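Local coordinates for ABC transporter, substrate binding protein (Polyamine) (Agrobacterium tumefaciens, PDB 4EUO) that binds gamma-aminobutyric acid (GABA) between its two lobes and probably delivers it, as a periplasmic substrate-binding protein, to an ABC transporter, at residues G9-D14 with Q184-I189; D58-Y63 with T133-S138; A64-P69 with Q299-I304; S138-I143 with N295-H300. One frame throughout, in Å; residues are numbered along the deposited sequence.

Contact 1. Residues G9-D14 with Q184-I189. With ABU (gamma-amino-butanoic acid), chain E.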
# COMPACT_ATOMS: atom_id res chain seq x y z
N GLY A 9 -9.35 5.20 0.74
CA GLY A 9 -9.87 6.52 1.05
C GLY A 9 -8.95 7.65 0.66
O GLY A 9 -7.84 7.45 0.15
N GLY A 10 -9.44 8.84 0.93
CA GLY A 10 -8.67 10.07 0.79
C GLY A 10 -8.11 10.29 -0.58
O GLY A 10 -8.72 9.95 -1.59
N THR A 11 -6.90 10.85 -0.60
CA THR A 11 -6.26 11.27 -1.83
C THR A 11 -6.01 10.16 -2.78
O THR A 11 -6.13 10.32 -3.99
CB THR A 11 -5.04 12.13 -1.55
OG1 THR A 11 -4.20 11.46 -0.60
CG2 THR A 11 -5.42 13.49 -1.01
N THR A 12 -5.65 8.96 -2.25
CA THR A 12 -5.39 7.83 -3.16
C THR A 12 -6.67 7.36 -3.85
O THR A 12 -6.70 7.15 -5.06
CB THR A 12 -4.73 6.69 -2.39
OG1 THR A 12 -3.49 7.25 -1.93
CG2 THR A 12 -4.48 5.46 -3.28
N GLN A 13 -7.74 7.18 -3.07
CA GLN A 13 -8.98 6.71 -3.68
C GLN A 13 -9.58 7.77 -4.60
O GLN A 13 -10.10 7.41 -5.68
CB GLN A 13 -9.96 6.23 -2.61
CG GLN A 13 -11.20 5.55 -3.19
CD GLN A 13 -11.96 4.77 -2.17
OE1 GLN A 13 -11.49 4.52 -1.06
NE2 GLN A 13 -13.13 4.31 -2.58
N ASP A 14 -9.44 9.04 -4.26
CA ASP A 14 -9.92 10.09 -5.17
C ASP A 14 -9.17 10.01 -6.49
O ASP A 14 -9.77 10.21 -7.55
CB ASP A 14 -9.66 11.46 -4.55
CG ASP A 14 -10.56 11.80 -3.39
OD1 ASP A 14 -11.55 11.06 -3.16
OD2 ASP A 14 -10.27 12.79 -2.69
N GLN A 184 -4.77 9.65 8.12
CA GLN A 184 -4.18 9.86 9.44
C GLN A 184 -2.68 10.02 9.34
O GLN A 184 -2.12 10.87 10.05
CB GLN A 184 -4.53 8.74 10.40
CG GLN A 184 -3.90 8.96 11.77
CD GLN A 184 -4.50 8.08 12.80
OE1 GLN A 184 -4.71 6.89 12.60
NE2 GLN A 184 -4.69 8.64 13.98
N SER A 185 -1.99 9.25 8.44
CA SER A 185 -0.56 9.48 8.30
C SER A 185 -0.27 10.88 7.81
O SER A 185 0.69 11.52 8.28
CB SER A 185 0.09 8.45 7.39
OG SER A 185 -0.19 8.65 6.01
N GLN A 186 -1.11 11.37 6.89
CA GLN A 186 -0.94 12.71 6.37
C GLN A 186 -1.18 13.77 7.45
O GLN A 186 -0.41 14.72 7.56
CB GLN A 186 -1.89 12.92 5.19
CG GLN A 186 -1.47 12.08 3.96
CD GLN A 186 -2.55 12.05 2.94
OE1 GLN A 186 -3.71 11.63 3.20
NE2 GLN A 186 -2.21 12.39 1.70
N GLN A 187 -2.21 13.57 8.28
CA GLN A 187 -2.49 14.51 9.38
C GLN A 187 -1.32 14.54 10.36
O GLN A 187 -0.92 15.62 10.78
CB GLN A 187 -3.76 14.05 10.11
CG GLN A 187 -4.18 14.92 11.32
CD GLN A 187 -3.53 14.37 12.62
OE1 GLN A 187 -2.80 15.08 13.32
NE2 GLN A 187 -3.72 13.09 12.94
N LEU A 188 -0.81 13.37 10.76
CA LEU A 188 0.27 13.31 11.72
C LEU A 188 1.51 14.03 11.25
O LEU A 188 2.11 14.80 12.02
CB LEU A 188 0.57 11.87 12.11
CG LEU A 188 -0.49 11.20 12.96
CD1 LEU A 188 -0.25 9.71 13.07
CD2 LEU A 188 -0.57 11.84 14.36
N ILE A 189 1.91 13.83 9.98
CA ILE A 189 3.07 14.49 9.43
C ILE A 189 2.78 15.99 9.30
O ILE A 189 3.57 16.82 9.80
CB ILE A 189 3.47 13.88 8.04
CG1 ILE A 189 3.84 12.37 8.13
CG2 ILE A 189 4.56 14.74 7.39
CD1 ILE A 189 5.13 12.09 8.91
N ABU E . -1.77 -0.32 0.81
CD ABU E . -1.25 0.93 0.26
CB ABU E . -2.28 2.03 0.30
CG ABU E . -1.71 3.27 -0.30
C ABU E . -2.58 4.50 -0.22
O ABU E . -2.00 5.69 -0.40
OXT ABU E . -3.84 4.46 0.14
O HOH W 1 -6.23 11.69 2.21
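Thr11 and Gln186 reach for each other from opposite directions, and their meeting is a small example of how two helices that stand apart can be joined by polar groups, directly and through a water. The direct bond runs from NE2 of Gln186 to OG1 of Thr11, 3.2 Å long and fairly straight at 161°, with the hydroxyl oxygen tilted 15° from the amide plane. Thr11 offers that oxygen because its first torsion, 51°, sets OG1 between the backbone N and the carbonyl carbon. The same NE2 also gives a hydrogen bond to the carbonyl O of Arg203, so the amide nitrogen serves two acceptors.

A second link passes through water. Water 1 accepts from Thr11 N at 3.0 Å and donates to Gln186 OE1 at 2.7 Å. The primary amide thus uses both its ends on one residue, nitrogen on the hydroxyl and oxygen, by way of the water, on the peptide N-H in the first turn of helix 10-28.

The ligand bond belongs to the neighbouring residue. Thr12 OG1 donates to carboxylate atom O of gamma-amino-butanoic acid at 2.6 Å, while its CG2 lies 3.6 Å from the ligand's OXT. Within segment 9-14, Gly9 N donates to OE1 of Gln13 in the carbonyl plane, on a lone pair, at 2.9 Å. Arg203, which binds the carboxylate as well, also bonds Gly9 O. Such a ligand carboxylate beside the N-terminal end of a helix, with polar bridges crossing alongside, is typical of the interlobe cleft of a periplasmic binding protein and consistent with a closed, ligand-bound form.

Contact 2. Residues D58-Y63 with T133-S138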
# COMPACT_ATOMS: atom_id res chain seq x y z
N ASP A 58 -9.42 -2.85 -3.45
CA ASP A 58 -7.98 -2.66 -3.49
C ASP A 58 -7.46 -3.10 -2.10
O ASP A 58 -7.84 -2.53 -1.07
CB ASP A 58 -7.69 -1.19 -3.78
CG ASP A 58 -6.22 -0.87 -3.85
OD1 ASP A 58 -5.50 -1.20 -2.89
OD2 ASP A 58 -5.79 -0.30 -4.86
N VAL A 59 -6.60 -4.13 -2.12
CA VAL A 59 -6.07 -4.71 -0.88
C VAL A 59 -4.56 -4.75 -0.92
O VAL A 59 -3.95 -4.60 -1.97
CB VAL A 59 -6.63 -6.15 -0.66
CG1 VAL A 59 -8.14 -6.16 -0.53
CG2 VAL A 59 -6.17 -7.09 -1.78
N GLU A 60 -3.93 -5.06 0.23
CA GLU A 60 -2.49 -5.29 0.24
C GLU A 60 -2.17 -6.62 -0.41
O GLU A 60 -2.93 -7.60 -0.22
CB GLU A 60 -1.98 -5.22 1.69
CG GLU A 60 -1.99 -3.77 2.18
CD GLU A 60 -2.17 -3.59 3.67
OE1 GLU A 60 -2.90 -4.37 4.31
OE2 GLU A 60 -1.65 -2.58 4.19
N GLY A 61 -1.04 -6.70 -1.12
CA GLY A 61 -0.73 -7.92 -1.86
C GLY A 61 -0.53 -9.16 -1.01
O GLY A 61 -0.82 -10.28 -1.48
N ASP A 62 -0.04 -9.02 0.22
CA ASP A 62 0.13 -10.20 1.06
C ASP A 62 -1.22 -10.77 1.49
O ASP A 62 -1.39 -11.99 1.56
CB ASP A 62 1.02 -9.89 2.27
CG ASP A 62 0.38 -8.96 3.26
OD1 ASP A 62 0.09 -7.79 2.88
OD2 ASP A 62 0.12 -9.39 4.39
N TYR A 63 -2.19 -9.89 1.77
CA TYR A 63 -3.54 -10.33 2.05
C TYR A 63 -4.12 -11.03 0.80
O TYR A 63 -4.63 -12.16 0.90
CB TYR A 63 -4.43 -9.14 2.45
CG TYR A 63 -5.89 -9.52 2.51
CD1 TYR A 63 -6.44 -10.07 3.66
CD2 TYR A 63 -6.71 -9.35 1.39
CE1 TYR A 63 -7.80 -10.42 3.71
CE2 TYR A 63 -8.07 -9.70 1.43
CZ TYR A 63 -8.59 -10.23 2.59
OH TYR A 63 -9.93 -10.55 2.62
N THR A 133 5.93 8.26 13.46
CA THR A 133 4.72 7.49 13.12
C THR A 133 5.00 6.29 12.23
O THR A 133 5.84 6.33 11.32
CB THR A 133 3.64 8.45 12.58
OG1 THR A 133 2.43 7.72 12.41
CG2 THR A 133 3.97 9.09 11.26
N PHE A 134 4.27 5.23 12.52
CA PHE A 134 4.37 3.95 11.80
C PHE A 134 2.97 3.40 11.62
O PHE A 134 2.07 3.71 12.43
CB PHE A 134 5.16 2.94 12.63
CG PHE A 134 6.63 3.26 12.72
CD1 PHE A 134 7.51 2.91 11.69
CD2 PHE A 134 7.15 3.88 13.84
CE1 PHE A 134 8.88 3.18 11.79
CE2 PHE A 134 8.52 4.21 13.90
CZ PHE A 134 9.37 3.83 12.90
N TYR A 135 2.82 2.52 10.63
CA TYR A 135 1.54 1.88 10.32
C TYR A 135 1.10 0.98 11.46
O TYR A 135 1.86 0.14 11.95
CB TYR A 135 1.73 1.09 9.04
CG TYR A 135 0.52 0.49 8.38
CD1 TYR A 135 -0.71 1.15 8.39
CD2 TYR A 135 0.64 -0.66 7.60
CE1 TYR A 135 -1.80 0.64 7.68
CE2 TYR A 135 -0.44 -1.16 6.88
CZ TYR A 135 -1.63 -0.48 6.89
OH TYR A 135 -2.69 -0.96 6.16
N LYS A 136 -0.17 1.12 11.83
CA LYS A 136 -0.70 0.38 12.95
C LYS A 136 -0.90 -1.10 12.73
O LYS A 136 -0.76 -1.91 13.67
CB LYS A 136 -2.07 1.01 13.32
CG LYS A 136 -2.68 0.47 14.62
CD LYS A 136 -3.92 1.32 14.96
CE LYS A 136 -4.72 0.77 16.12
NZ LYS A 136 -3.91 0.69 17.36
N TRP A 137 -1.32 -1.47 11.52
CA TRP A 137 -1.81 -2.81 11.24
C TRP A 137 -0.74 -3.77 10.80
O TRP A 137 0.25 -3.37 10.19
CB TRP A 137 -2.95 -2.74 10.20
CG TRP A 137 -4.03 -1.76 10.55
CD1 TRP A 137 -4.36 -0.63 9.85
CD2 TRP A 137 -4.86 -1.78 11.71
NE1 TRP A 137 -5.37 0.04 10.50
CE2 TRP A 137 -5.68 -0.63 11.66
CE3 TRP A 137 -5.00 -2.67 12.78
CZ2 TRP A 137 -6.64 -0.34 12.65
CZ3 TRP A 137 -5.94 -2.37 13.78
CH2 TRP A 137 -6.74 -1.22 13.69
N SER A 138 -0.93 -5.05 11.12
CA SER A 138 0.04 -6.06 10.74
C SER A 138 0.15 -6.16 9.24
O SER A 138 -0.80 -6.54 8.55
CB SER A 138 -0.34 -7.42 11.31
OG SER A 138 0.71 -8.34 11.05
O HOH W 2 -3.76 -3.68 6.77
O HOH W 3 -0.22 -8.85 7.11
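Glu60 and Tyr135 approach from opposite directions, the carboxylate meeting the phenol OH at the ring edge, and the path of the glutamate shows how one acidic side chain can span the gap between two strand ends. Its CB already points toward the tyrosine. From there CG lies anti to the carbonyl carbon (chi1 -73°), and the chain runs extended to CD, carrying the carboxylate 3.7 Å from Tyr135 OH as measured from CD. At the tip the two oxygens divide their work. OE2 accepts a hydrogen bond from Tyr135 OH at 2.8 Å, on its syn side and 26° out of the carboxylate plane. It sits near the ring plane and comes within 3.3 Å of Tyr135 CE2, while carboxylate and ring are turned 77° against each other. OE1 instead takes a hydrogen bond from water 2 at 2.7 Å and is also bonded to the hydroxyl of Tyr40. Water 2 also donates to Tyr135 OH, 3.0 Å away, so glutamate, phenol and water close a small ring of hydrogen bonds.

Further along, water 3 lies 2.8 Å from both Asp62 OD2 and Ser138 O. Asp62 OD2 has a second, charged partner in Arg301, which forms a salt bridge with it.

Glu60 belongs to the gamma-amino-butanoic acid pocket and occupies the N-cap position of helix 61-67. The chemistry implies a buried carboxylate whose rotation is fixed by partners on both oxygens, two phenols and a water, and whose negative charge would probably favour the ligand's ammonium group electrostatically, the side chain lying about 4 Å from the ligand at the nearest atoms.

Contact 3. Residues A64-P69 with Q299-I304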
# COMPACT_ATOMS: atom_id res chain seq x y z
N ALA A 64 -3.98 -10.41 -0.40
CA ALA A 64 -4.54 -10.99 -1.63
C ALA A 64 -4.02 -12.39 -1.87
O ALA A 64 -4.80 -13.25 -2.33
CB ALA A 64 -4.15 -10.12 -2.82
N ALA A 65 -2.73 -12.63 -1.63
CA ALA A 65 -2.10 -13.91 -1.94
C ALA A 65 -2.52 -15.03 -1.02
O ALA A 65 -2.25 -16.20 -1.34
CB ALA A 65 -0.58 -13.76 -1.98
N GLN A 66 -3.16 -14.73 0.10
CA GLN A 66 -3.64 -15.81 0.95
C GLN A 66 -5.15 -15.85 1.13
O GLN A 66 -5.64 -16.82 1.70
CB GLN A 66 -2.88 -15.85 2.26
CG GLN A 66 -2.96 -14.57 3.04
CD GLN A 66 -4.15 -14.47 3.94
OE1 GLN A 66 -4.23 -15.17 4.95
NE2 GLN A 66 -5.08 -13.57 3.59
N ALA A 67 -5.88 -14.85 0.66
CA ALA A 67 -7.33 -14.80 0.90
C ALA A 67 -8.13 -15.76 0.01
O ALA A 67 -9.19 -16.23 0.43
CB ALA A 67 -7.84 -13.36 0.76
N GLY A 68 -7.61 -16.12 -1.15
CA GLY A 68 -8.33 -17.04 -2.05
C GLY A 68 -8.61 -18.43 -1.48
O GLY A 68 -9.78 -18.83 -1.32
N PRO A 69 -7.54 -19.12 -1.00
CA PRO A 69 -7.71 -20.44 -0.37
C PRO A 69 -8.60 -20.44 0.87
O PRO A 69 -9.13 -21.49 1.24
CB PRO A 69 -6.28 -20.85 0.00
CG PRO A 69 -5.42 -20.12 -0.97
CD PRO A 69 -6.11 -18.78 -1.13
N GLN A 299 2.34 -16.42 3.40
CA GLN A 299 2.50 -17.80 3.93
C GLN A 299 2.47 -17.83 5.45
O GLN A 299 2.21 -18.90 6.03
CB GLN A 299 3.83 -18.40 3.45
CG GLN A 299 3.88 -18.69 1.95
CD GLN A 299 5.22 -19.24 1.45
OE1 GLN A 299 5.77 -18.81 0.43
NE2 GLN A 299 5.79 -20.21 2.13
N HIS A 300 2.75 -16.70 6.12
CA HIS A 300 2.85 -16.65 7.58
C HIS A 300 1.92 -15.56 8.12
O HIS A 300 2.11 -15.07 9.25
CB HIS A 300 4.30 -16.29 7.97
CG HIS A 300 5.35 -17.21 7.39
ND1 HIS A 300 5.85 -18.31 8.07
CD2 HIS A 300 5.97 -17.14 6.19
CE1 HIS A 300 6.74 -18.88 7.25
NE2 HIS A 300 6.85 -18.20 6.11
N ARG A 301 0.90 -15.19 7.35
CA ARG A 301 0.13 -13.99 7.69
C ARG A 301 -0.51 -13.97 9.04
O ARG A 301 -0.40 -12.98 9.78
CB ARG A 301 -0.85 -13.64 6.59
CG ARG A 301 -1.22 -12.16 6.53
CD ARG A 301 -2.14 -11.84 5.36
NE ARG A 301 -2.47 -10.42 5.38
CZ ARG A 301 -3.37 -9.86 6.19
NH1 ARG A 301 -4.20 -10.62 6.90
NH2 ARG A 301 -3.50 -8.54 6.23
N ASP A 302 -1.21 -15.08 9.38
CA ASP A 302 -1.91 -15.12 10.65
C ASP A 302 -0.96 -15.12 11.82
O ASP A 302 -1.20 -14.44 12.82
CB ASP A 302 -2.81 -16.37 10.70
CG ASP A 302 -3.85 -16.39 9.62
OD1 ASP A 302 -4.30 -15.30 9.22
OD2 ASP A 302 -4.24 -17.49 9.19
N GLU A 303 0.15 -15.85 11.70
CA GLU A 303 1.09 -15.94 12.80
C GLU A 303 1.83 -14.64 13.06
O GLU A 303 1.98 -14.23 14.20
CB GLU A 303 2.05 -17.11 12.60
CG GLU A 303 2.84 -17.48 13.85
CD GLU A 303 2.08 -17.65 15.16
OE1 GLU A 303 0.99 -18.26 15.16
OE2 GLU A 303 2.61 -17.18 16.20
N ILE A 304 2.26 -13.97 11.99
CA ILE A 304 2.91 -12.69 12.20
C ILE A 304 1.90 -11.72 12.82
O ILE A 304 2.25 -11.00 13.76
CB ILE A 304 3.52 -12.12 10.90
CG1 ILE A 304 4.58 -13.06 10.31
CG2 ILE A 304 4.10 -10.74 11.17
CD1 ILE A 304 4.96 -12.71 8.87
O HOH W 4 -4.53 -13.34 7.51
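Gln66 lays its amide carbon across the aliphatic stem of Arg301, with CD 3.6 Å from Arg301 CD and CG of the glutamine 3.7 Å from the same methylene. The two chains cross at about a right angle. Arg301 runs extended from CG to NE, whereas Gln66 leaves its backbone with CG between N and the carbonyl carbon (chi1 58°) and bends again at chi2, which folds the amide over the arginine. Both NE2 and OE1 of the amide also lie near that methylene, and the amide and guanidinium planes are 43° apart. This joins helix 61-67 to the start of helix 301-313, the C-terminal helix of this periplasmic binding protein, for which His300 is the N-cap residue.

Polar ends meet through water 4. It accepts from Arg301 NH1 at 2.8 Å, lying in the guanidinium plane at its edge, and donates to Asp302 OD1 at 2.6 Å and, with a longer bond of 3.2 Å, to Gln66 OE1. Stronger partners lie close by: while Arg301 NE is taken by Asp62, Lys70 bonds both Gln66 OE1 and Asp302 OD1. Gln66 NE2 turns back to the carbonyl O of Tyr63, within its own helix.

Contact 4. Residues S138-I143 with N295-H300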
# COMPACT_ATOMS: atom_id res chain seq x y z
N SER A 138 -0.93 -5.05 11.12
CA SER A 138 0.04 -6.06 10.74
C SER A 138 0.15 -6.16 9.24
O SER A 138 -0.80 -6.54 8.55
CB SER A 138 -0.34 -7.42 11.31
OG SER A 138 0.71 -8.34 11.05
N ALA A 139 1.34 -5.80 8.71
CA ALA A 139 1.55 -5.82 7.26
C ALA A 139 3.03 -5.61 7.02
O ALA A 139 3.70 -4.97 7.84
CB ALA A 139 0.79 -4.65 6.60
N PRO A 140 3.55 -6.06 5.88
CA PRO A 140 4.94 -5.77 5.55
C PRO A 140 5.30 -4.31 5.71
O PRO A 140 4.51 -3.41 5.36
CB PRO A 140 5.05 -6.16 4.07
CG PRO A 140 4.02 -7.26 3.89
CD PRO A 140 2.89 -6.84 4.83
N GLY A 141 6.47 -4.06 6.31
CA GLY A 141 7.02 -2.71 6.37
C GLY A 141 7.70 -2.35 7.67
O GLY A 141 8.91 -2.07 7.69
N VAL A 142 6.94 -2.30 8.78
CA VAL A 142 7.51 -1.81 10.05
C VAL A 142 8.55 -2.79 10.58
O VAL A 142 9.64 -2.36 11.02
CB VAL A 142 6.42 -1.54 11.09
CG1 VAL A 142 7.08 -1.14 12.39
CG2 VAL A 142 5.52 -0.42 10.63
N ILE A 143 8.26 -4.09 10.56
CA ILE A 143 9.22 -5.07 11.06
C ILE A 143 10.50 -4.99 10.23
O ILE A 143 11.60 -4.97 10.78
CB ILE A 143 8.55 -6.46 11.04
CG1 ILE A 143 7.52 -6.56 12.19
CG2 ILE A 143 9.62 -7.59 11.14
CD1 ILE A 143 6.50 -7.66 12.05
N ASN A 295 4.90 -12.60 -0.55
CA ASN A 295 4.58 -14.02 -0.56
C ASN A 295 5.00 -14.66 0.77
O ASN A 295 4.27 -15.48 1.33
CB ASN A 295 5.25 -14.68 -1.74
CG ASN A 295 4.59 -14.29 -3.04
OD1 ASN A 295 5.26 -13.98 -4.03
ND2 ASN A 295 3.26 -14.26 -3.04
N TYR A 296 6.13 -14.24 1.31
CA TYR A 296 6.56 -14.71 2.61
C TYR A 296 5.52 -14.33 3.66
O TYR A 296 5.09 -15.16 4.47
CB TYR A 296 7.91 -14.08 3.00
CG TYR A 296 8.35 -14.47 4.38
CD1 TYR A 296 9.06 -15.64 4.60
CD2 TYR A 296 8.05 -13.66 5.49
CE1 TYR A 296 9.44 -16.02 5.88
CE2 TYR A 296 8.42 -14.03 6.76
CZ TYR A 296 9.12 -15.21 6.96
OH TYR A 296 9.46 -15.57 8.22
N TRP A 297 5.07 -13.07 3.63
CA TRP A 297 4.04 -12.63 4.55
C TRP A 297 2.74 -13.40 4.33
O TRP A 297 2.11 -13.82 5.32
CB TRP A 297 3.81 -11.12 4.41
CG TRP A 297 4.72 -10.30 5.27
CD1 TRP A 297 6.03 -9.96 5.01
CD2 TRP A 297 4.38 -9.69 6.51
NE1 TRP A 297 6.51 -9.15 6.02
CE2 TRP A 297 5.51 -8.96 6.95
CE3 TRP A 297 3.20 -9.61 7.24
CZ2 TRP A 297 5.49 -8.19 8.11
CZ3 TRP A 297 3.17 -8.84 8.39
CH2 TRP A 297 4.31 -8.14 8.81
N ALA A 298 2.33 -13.65 3.08
CA ALA A 298 1.08 -14.38 2.83
C ALA A 298 1.16 -15.78 3.47
O ALA A 298 0.19 -16.22 4.07
CB ALA A 298 0.88 -14.53 1.34
N GLN A 299 2.34 -16.42 3.40
CA GLN A 299 2.50 -17.80 3.93
C GLN A 299 2.47 -17.83 5.45
O GLN A 299 2.21 -18.90 6.03
CB GLN A 299 3.83 -18.40 3.45
CG GLN A 299 3.88 -18.69 1.95
CD GLN A 299 5.22 -19.24 1.45
OE1 GLN A 299 5.77 -18.81 0.43
NE2 GLN A 299 5.79 -20.21 2.13
N HIS A 300 2.75 -16.70 6.12
CA HIS A 300 2.85 -16.65 7.58
C HIS A 300 1.92 -15.56 8.12
O HIS A 300 2.11 -15.07 9.25
CB HIS A 300 4.30 -16.29 7.97
CG HIS A 300 5.35 -17.21 7.39
ND1 HIS A 300 5.85 -18.31 8.07
CD2 HIS A 300 5.97 -17.14 6.19
CE1 HIS A 300 6.74 -18.88 7.25
NE2 HIS A 300 6.85 -18.20 6.11
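Trp297 presents one face of its indole to Pro140, and the pair illustrates how a proline ring can lay its C-H groups over an aromatic face. Pro140 CG stands 3.4 Å from the centroid of the five-membered ring and only 11° off the normal, a CH-pi contact over the face. CD of the proline continues across the ring fusion, 3.6 Å from Trp297 CD2, and the two side chains slide past each other in opposite directions.

The backbone extends the same cover. Pro140 N lies over the centre of the indole, and the carbonyl carbon of Ala139 sits 3.4 Å from Trp297 CH2, offset toward the rim. Trp297 reaches this loop with CG beside its backbone N, swung some 27° past the staggered position (chi1 -87°), and a chi2 of 80° stands the indole nearly perpendicular to the plane of CA, CB and CG.

At the far end Ser138 has OG anti to its backbone nitrogen, which carries the oxygen to the ring edge, in plane, 3.7 Å from Trp297 CZ3. Ile143, in the first turn of helix 142-149, points toward the tryptophan, and its CD1 reaches CH2 at 3.9 Å. The indole N-H is satisfied from outside, NE1 donating to Glu144 OE2; the other oxygen of that carboxylate receives Gly141 N.

Ile304 and Leu160 also touch the indole, as does Asp62 of helix 61-67. The buried tryptophan thus joins helix 294-299 to the loop that leads from strand 132-135 into helix 142-149, as the C-terminal helices pack against the body of this binding-protein fold.

Overall arrangement
From the N terminus, contact 1 opens at the beginning of helix 10-28 and closes on helix 182-190; contact 2, from the end of strand 56-60 to strand 132-135 and its following loop, is nested within that loop. Contact 3 begins on helix 61-67 and closes only near the C terminus, so it crosses both contacts 1 and 2. Contact 4 opens where contact 2 closes, sharing Ser138, crosses contact 1, and ends on helix 294-299, just before helix 301-313 of contact 3. Contact 1 joins helices beside the ligand, contact 2 two strand ends, and contacts 3 and 4, opposite contact 1 about the chain centre, tie the C-terminal helices to helix 61-67 and the loop before helix 142-149.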